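Local coordinates for membrane-bound lysozyme inhibitor of C-type lysozyme (Pseudomonas aeruginosa, PDB 3F6Z), which specifically inhibits C-type lysozymes as a lipoprotein of the bacterial outer membrane, at residues Arg29-Leu43 with Val46-Asn58. Numbering follows the deposited sequence.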
loop_
_atom_site.group_PDB
_atom_site.type_symbol
_atom_site.label_atom_id
_atom_site.label_comp_id
_atom_site.label_asym_id
_atom_site.label_seq_id
_atom_site.Cartn_x
_atom_site.Cartn_y
_atom_site.Cartn_z
ATOM N N ARG B 29 -6.688 14.838 18.612
ATOM C CA ARG B 29 -7.670 13.805 18.308
ATOM C C ARG B 29 -7.642 12.644 19.287
ATOM O O ARG B 29 -6.583 12.257 19.789
ATOM C CB ARG B 29 -7.464 13.245 16.899
ATOM C CG ARG B 29 -7.834 14.174 15.758
ATOM C CD ARG B 29 -8.035 13.339 14.510
ATOM N NE ARG B 29 -9.125 12.382 14.705
ATOM C CZ ARG B 29 -9.250 11.229 14.056
ATOM N NH1 ARG B 29 -8.347 10.865 13.155
ATOM N NH2 ARG B 29 -10.284 10.436 14.307
ATOM N N LYS B 30 -8.822 12.097 19.544
ATOM C CA LYS B 30 -8.981 10.962 20.436
ATOM C C LYS B 30 -10.066 10.077 19.830
ATOM O O LYS B 30 -11.190 10.526 19.591
ATOM C CB LYS B 30 -9.398 11.430 21.830
ATOM C CG LYS B 30 -8.495 12.500 22.412
ATOM C CD LYS B 30 -8.680 12.642 23.918
ATOM C CE LYS B 30 -7.807 13.765 24.461
ATOM N NZ LYS B 30 -7.720 13.769 25.951
ATOM N N PHE B 31 -9.719 8.822 19.569
ATOM C CA PHE B 31 -10.659 7.886 18.971
ATOM C C PHE B 31 -10.380 6.470 19.421
ATOM O O PHE B 31 -9.459 6.222 20.184
ATOM C CB PHE B 31 -10.570 7.954 17.451
ATOM C CG PHE B 31 -9.166 7.914 16.929
ATOM C CD1 PHE B 31 -8.424 9.085 16.808
ATOM C CD2 PHE B 31 -8.568 6.705 16.586
ATOM C CE1 PHE B 31 -7.097 9.053 16.352
ATOM C CE2 PHE B 31 -7.246 6.665 16.133
ATOM C CZ PHE B 31 -6.511 7.845 16.016
ATOM N N THR B 32 -11.189 5.546 18.925
ATOM C CA THR B 32 -11.067 4.136 19.259
ATOM C C THR B 32 -10.976 3.314 17.988
ATOM O O THR B 32 -11.708 3.553 17.032
ATOM C CB THR B 32 -12.287 3.648 20.064
ATOM O OG1 THR B 32 -12.406 4.426 21.262
ATOM C CG2 THR B 32 -12.135 2.172 20.425
ATOM N N VAL B 33 -10.080 2.332 17.995
ATOM C CA VAL B 33 -9.872 1.467 16.845
ATOM C C VAL B 33 -10.277 0.036 17.168
ATOM O O VAL B 33 -10.118 -0.425 18.298
ATOM C CB VAL B 33 -8.379 1.470 16.422
ATOM C CG1 VAL B 33 -8.118 0.388 15.370
ATOM C CG2 VAL B 33 -7.993 2.840 15.881
ATOM N N GLN B 34 -10.810 -0.671 16.181
ATOM C CA GLN B 34 -11.173 -2.057 16.409
ATOM C C GLN B 34 -10.236 -2.935 15.597
ATOM O O GLN B 34 -10.109 -2.773 14.382
ATOM C CB GLN B 34 -12.625 -2.345 16.009
ATOM C CG GLN B 34 -13.045 -3.759 16.381
ATOM C CD GLN B 34 -14.490 -4.070 16.058
ATOM O OE1 GLN B 34 -14.886 -4.128 14.893
ATOM N NE2 GLN B 34 -15.292 -4.277 17.096
ATOM N N TYR B 35 -9.567 -3.856 16.274
ATOM C CA TYR B 35 -8.651 -4.758 15.603
ATOM C C TYR B 35 -9.306 -6.116 15.450
ATOM O O TYR B 35 -9.943 -6.614 16.380
ATOM C CB TYR B 35 -7.347 -4.875 16.400
ATOM C CG TYR B 35 -6.548 -3.595 16.397
ATOM C CD1 TYR B 35 -5.906 -3.161 15.238
ATOM C CD2 TYR B 35 -6.475 -2.789 17.534
ATOM C CE1 TYR B 35 -5.214 -1.958 15.205
ATOM C CE2 TYR B 35 -5.781 -1.576 17.513
ATOM C CZ TYR B 35 -5.156 -1.170 16.343
ATOM O OH TYR B 35 -4.485 0.021 16.297
ATOM N N LEU B 36 -9.165 -6.702 14.266
ATOM C CA LEU B 36 -9.726 -8.015 13.988
ATOM C C LEU B 36 -8.654 -8.894 13.364
ATOM O O LEU B 36 -8.134 -8.587 12.291
ATOM C CB LEU B 36 -10.931 -7.920 13.044
ATOM C CG LEU B 36 -12.148 -7.138 13.550
ATOM C CD1 LEU B 36 -12.052 -5.687 13.081
ATOM C CD2 LEU B 36 -13.428 -7.772 13.018
ATOM N N ASN B 37 -8.325 -9.979 14.058
ATOM C CA ASN B 37 -7.321 -10.924 13.599
ATOM C C ASN B 37 -7.937 -12.311 13.460
ATOM O O ASN B 37 -8.398 -12.905 14.440
ATOM C CB ASN B 37 -6.155 -10.977 14.590
ATOM C CG ASN B 37 -5.553 -9.611 14.854
ATOM O OD1 ASN B 37 -5.417 -9.194 16.007
ATOM N ND2 ASN B 37 -5.185 -8.906 13.788
ATOM N N LYS B 38 -7.943 -12.821 12.235
ATOM C CA LYS B 38 -8.500 -14.134 11.952
ATOM C C LYS B 38 -7.705 -14.812 10.843
ATOM O O LYS B 38 -7.860 -14.488 9.671
ATOM C CB LYS B 38 -9.969 -13.985 11.542
ATOM C CG LYS B 38 -10.666 -15.282 11.171
ATOM C CD LYS B 38 -12.114 -15.012 10.771
ATOM C CE LYS B 38 -12.789 -16.261 10.205
ATOM N NZ LYS B 38 -12.924 -17.352 11.215
ATOM N N GLY B 39 -6.850 -15.755 11.214
ATOM C CA GLY B 39 -6.056 -16.454 10.215
ATOM C C GLY B 39 -5.157 -15.519 9.423
ATOM O O GLY B 39 -4.427 -14.718 10.002
ATOM N N ASP B 40 -5.218 -15.607 8.100
ATOM C CA ASP B 40 -4.388 -14.759 7.244
ATOM C C ASP B 40 -4.858 -13.319 7.210
ATOM O O ASP B 40 -4.140 -12.441 6.742
ATOM C CB ASP B 40 -4.362 -15.275 5.804
ATOM C CG ASP B 40 -3.743 -16.648 5.678
ATOM O OD1 ASP B 40 -2.897 -17.002 6.529
ATOM O OD2 ASP B 40 -4.093 -17.364 4.713
ATOM N N ASN B 41 -6.067 -13.078 7.691
ATOM C CA ASN B 41 -6.606 -11.730 7.683
ATOM C C ASN B 41 -6.428 -11.012 9.000
ATOM O O ASN B 41 -6.603 -11.587 10.076
ATOM C CB ASN B 41 -8.092 -11.744 7.308
ATOM C CG ASN B 41 -8.326 -12.215 5.887
ATOM O OD1 ASN B 41 -8.835 -13.313 5.661
ATOM N ND2 ASN B 41 -7.944 -11.388 4.919
ATOM N N SER B 42 -6.091 -9.737 8.896
ATOM C CA SER B 42 -5.891 -8.884 10.049
ATOM C C SER B 42 -6.358 -7.502 9.617
ATOM O O SER B 42 -5.842 -6.935 8.652
ATOM C CB SER B 42 -4.410 -8.867 10.427
ATOM O OG SER B 42 -4.166 -7.961 11.485
ATOM N N LEU B 43 -7.342 -6.960 10.323
ATOM C CA LEU B 43 -7.888 -5.662 9.963
ATOM C C LEU B 43 -7.894 -4.685 11.121
ATOM O O LEU B 43 -7.757 -5.069 12.281
ATOM C CB LEU B 43 -9.319 -5.826 9.451
ATOM C CG LEU B 43 -9.566 -6.924 8.413
ATOM C CD1 LEU B 43 -11.069 -7.104 8.223
ATOM C CD2 LEU B 43 -8.880 -6.572 7.094
ATOM N N VAL B 46 -10.528 2.098 11.491
ATOM C CA VAL B 46 -10.081 3.360 12.036
ATOM C C VAL B 46 -10.832 4.588 11.592
ATOM O O VAL B 46 -11.079 4.783 10.405
ATOM C CB VAL B 46 -8.597 3.619 11.680
ATOM C CG1 VAL B 46 -8.129 4.895 12.343
ATOM C CG2 VAL B 46 -7.734 2.425 12.073
ATOM N N PRO B 47 -11.229 5.431 12.552
ATOM C CA PRO B 47 -11.937 6.654 12.168
ATOM C C PRO B 47 -10.832 7.678 11.878
ATOM O O PRO B 47 -10.278 8.300 12.793
ATOM C CB PRO B 47 -12.760 6.992 13.412
ATOM C CG PRO B 47 -11.900 6.462 14.536
ATOM C CD PRO B 47 -11.431 5.125 13.982
ATOM N N VAL B 48 -10.490 7.820 10.601
ATOM C CA VAL B 48 -9.446 8.748 10.189
ATOM C C VAL B 48 -9.889 10.187 10.420
ATOM O O VAL B 48 -9.088 11.117 10.316
ATOM C CB VAL B 48 -9.078 8.544 8.698
ATOM C CG1 VAL B 48 -8.536 7.128 8.491
ATOM C CG2 VAL B 48 -10.291 8.776 7.826
ATOM N N SER B 49 -11.171 10.357 10.732
ATOM C CA SER B 49 -11.741 11.671 11.009
ATOM C C SER B 49 -13.102 11.497 11.674
ATOM O O SER B 49 -13.568 10.372 11.877
ATOM C CB SER B 49 -11.877 12.503 9.722
ATOM O OG SER B 49 -12.836 11.961 8.840
ATOM N N ASP B 50 -13.734 12.615 12.010
ATOM C CA ASP B 50 -15.027 12.591 12.671
ATOM C C ASP B 50 -16.158 11.997 11.817
ATOM O O ASP B 50 -17.108 11.431 12.355
ATOM C CB ASP B 50 -15.389 14.009 13.110
ATOM C CG ASP B 50 -16.504 14.035 14.133
ATOM O OD1 ASP B 50 -17.636 13.630 13.794
ATOM O OD2 ASP B 50 -16.249 14.460 15.279
ATOM N N ASN B 51 -16.060 12.112 10.494
ATOM C CA ASN B 51 -17.103 11.577 9.609
ATOM C C ASN B 51 -16.624 10.501 8.631
ATOM O O ASN B 51 -17.341 10.131 7.702
ATOM C CB ASN B 51 -17.754 12.714 8.825
ATOM C CG ASN B 51 -16.910 13.962 8.828
ATOM O OD1 ASN B 51 -15.682 13.883 8.766
ATOM N ND2 ASN B 51 -17.555 15.123 8.895
ATOM N N SER B 52 -15.414 9.997 8.835
ATOM C CA SER B 52 -14.893 8.967 7.951
ATOM C C SER B 52 -14.130 7.897 8.720
ATOM O O SER B 52 -13.099 8.170 9.329
ATOM C CB SER B 52 -13.993 9.590 6.886
ATOM O OG SER B 52 -13.639 8.622 5.915
ATOM N N THR B 53 -14.668 6.682 8.700
ATOM C CA THR B 53 -14.066 5.537 9.376
ATOM C C THR B 53 -13.784 4.488 8.315
ATOM O O THR B 53 -14.695 4.046 7.609
ATOM C CB THR B 53 -15.017 4.959 10.429
ATOM O OG1 THR B 53 -15.213 5.926 11.460
ATOM C CG2 THR B 53 -14.453 3.692 11.027
ATOM N N LEU B 54 -12.520 4.087 8.218
ATOM C CA LEU B 54 -12.085 3.134 7.209
ATOM C C LEU B 54 -11.692 1.762 7.713
ATOM O O LEU B 54 -11.147 1.625 8.800
ATOM C CB LEU B 54 -10.898 3.712 6.441
ATOM C CG LEU B 54 -11.094 5.075 5.771
ATOM C CD1 LEU B 54 -9.814 5.448 5.032
ATOM C CD2 LEU B 54 -12.270 5.031 4.813
ATOM N N VAL B 55 -11.968 0.749 6.901
ATOM C CA VAL B 55 -11.592 -0.619 7.224
ATOM C C VAL B 55 -10.212 -0.813 6.596
ATOM O O VAL B 55 -10.097 -0.934 5.376
ATOM C CB VAL B 55 -12.563 -1.651 6.592
ATOM C CG1 VAL B 55 -12.053 -3.079 6.873
ATOM C CG2 VAL B 55 -13.982 -1.471 7.157
ATOM N N PHE B 56 -9.170 -0.819 7.421
ATOM C CA PHE B 56 -7.804 -1.005 6.932
ATOM C C PHE B 56 -7.441 -2.483 6.899
ATOM O O PHE B 56 -7.853 -3.250 7.767
ATOM C CB PHE B 56 -6.790 -0.306 7.839
ATOM C CG PHE B 56 -6.837 1.192 7.791
ATOM C CD1 PHE B 56 -7.962 1.886 8.237
ATOM C CD2 PHE B 56 -5.725 1.915 7.347
ATOM C CE1 PHE B 56 -7.982 3.276 8.248
ATOM C CE2 PHE B 56 -5.729 3.311 7.352
ATOM C CZ PHE B 56 -6.861 3.997 7.804
ATOM N N SER B 57 -6.658 -2.879 5.902
ATOM C CA SER B 57 -6.224 -4.265 5.801
ATOM C C SER B 57 -4.714 -4.331 6.050
ATOM O O SER B 57 -3.948 -3.508 5.557
ATOM C CB SER B 57 -6.559 -4.836 4.422
ATOM O OG SER B 57 -6.128 -6.180 4.330
ATOM N N ASN B 58 -4.300 -5.313 6.834
ATOM C CA ASN B 58 -2.898 -5.491 7.163
ATOM C C ASN B 58 -2.077 -5.813 5.914
ATOM O O ASN B 58 -2.434 -6.708 5.137
ATOM C CB ASN B 58 -2.767 -6.614 8.193
ATOM C CG ASN B 58 -1.342 -6.856 8.616
ATOM O OD1 ASN B 58 -0.691 -5.987 9.195
ATOM N ND2 ASN B 58 -0.845 -8.047 8.327
HETATM O O HOH W 1 -6.562 -8.910 5.812
#
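Arg29 reaches across with its guanidinium to the backbone of Pro47, where strand 41-49 turns a corner: NH2 donates to Pro47 O at 2.6 Å in a nearly straight bond (167° at the hydrogen), with the oxygen level with the guanidinium plane, while NH1 adds a weak bond to the same oxygen. A bend at chi3 (61°) curls the arginine chain back to this carbonyl. The group is sandwiched between Ser49 CA on one face and Phe31 CD1 on the other, neither centred over it.

At the far end Asn58 N donates to Ser42 O at 2.9 Å, beside the antiparallel non-hydrogen-bonded pair Leu43-Ser57, and a water links Ser42 N to Ser57 OG, which also bonds Val55 O of the second subunit. Close packing accompanies this bridge: Leu43 CD2 comes within 3.7 Å of Ser57 CA, and Ser42 CB packs against Asn58 CB at 3.6 Å, where Tyr67 of strand 65-69 touches both residues. Strands 30-38, 41-49 and 52-59 form two consecutive beta hairpins of the closed eight-stranded antiparallel barrel, the first reversing through a type II' turn from Lys38 to Asn41.

Apolar side chains fill the middle. Phe31 CB rests against Pro47 CG at 3.5 Å, and the ring of Phe31 carries on toward Val46, its CE2 lying 4.3 Å from Val46 CG1. Val33 and Val46 cross at an angle, CG2 of Val33 meeting CG2 of Val46 at 3.8 Å.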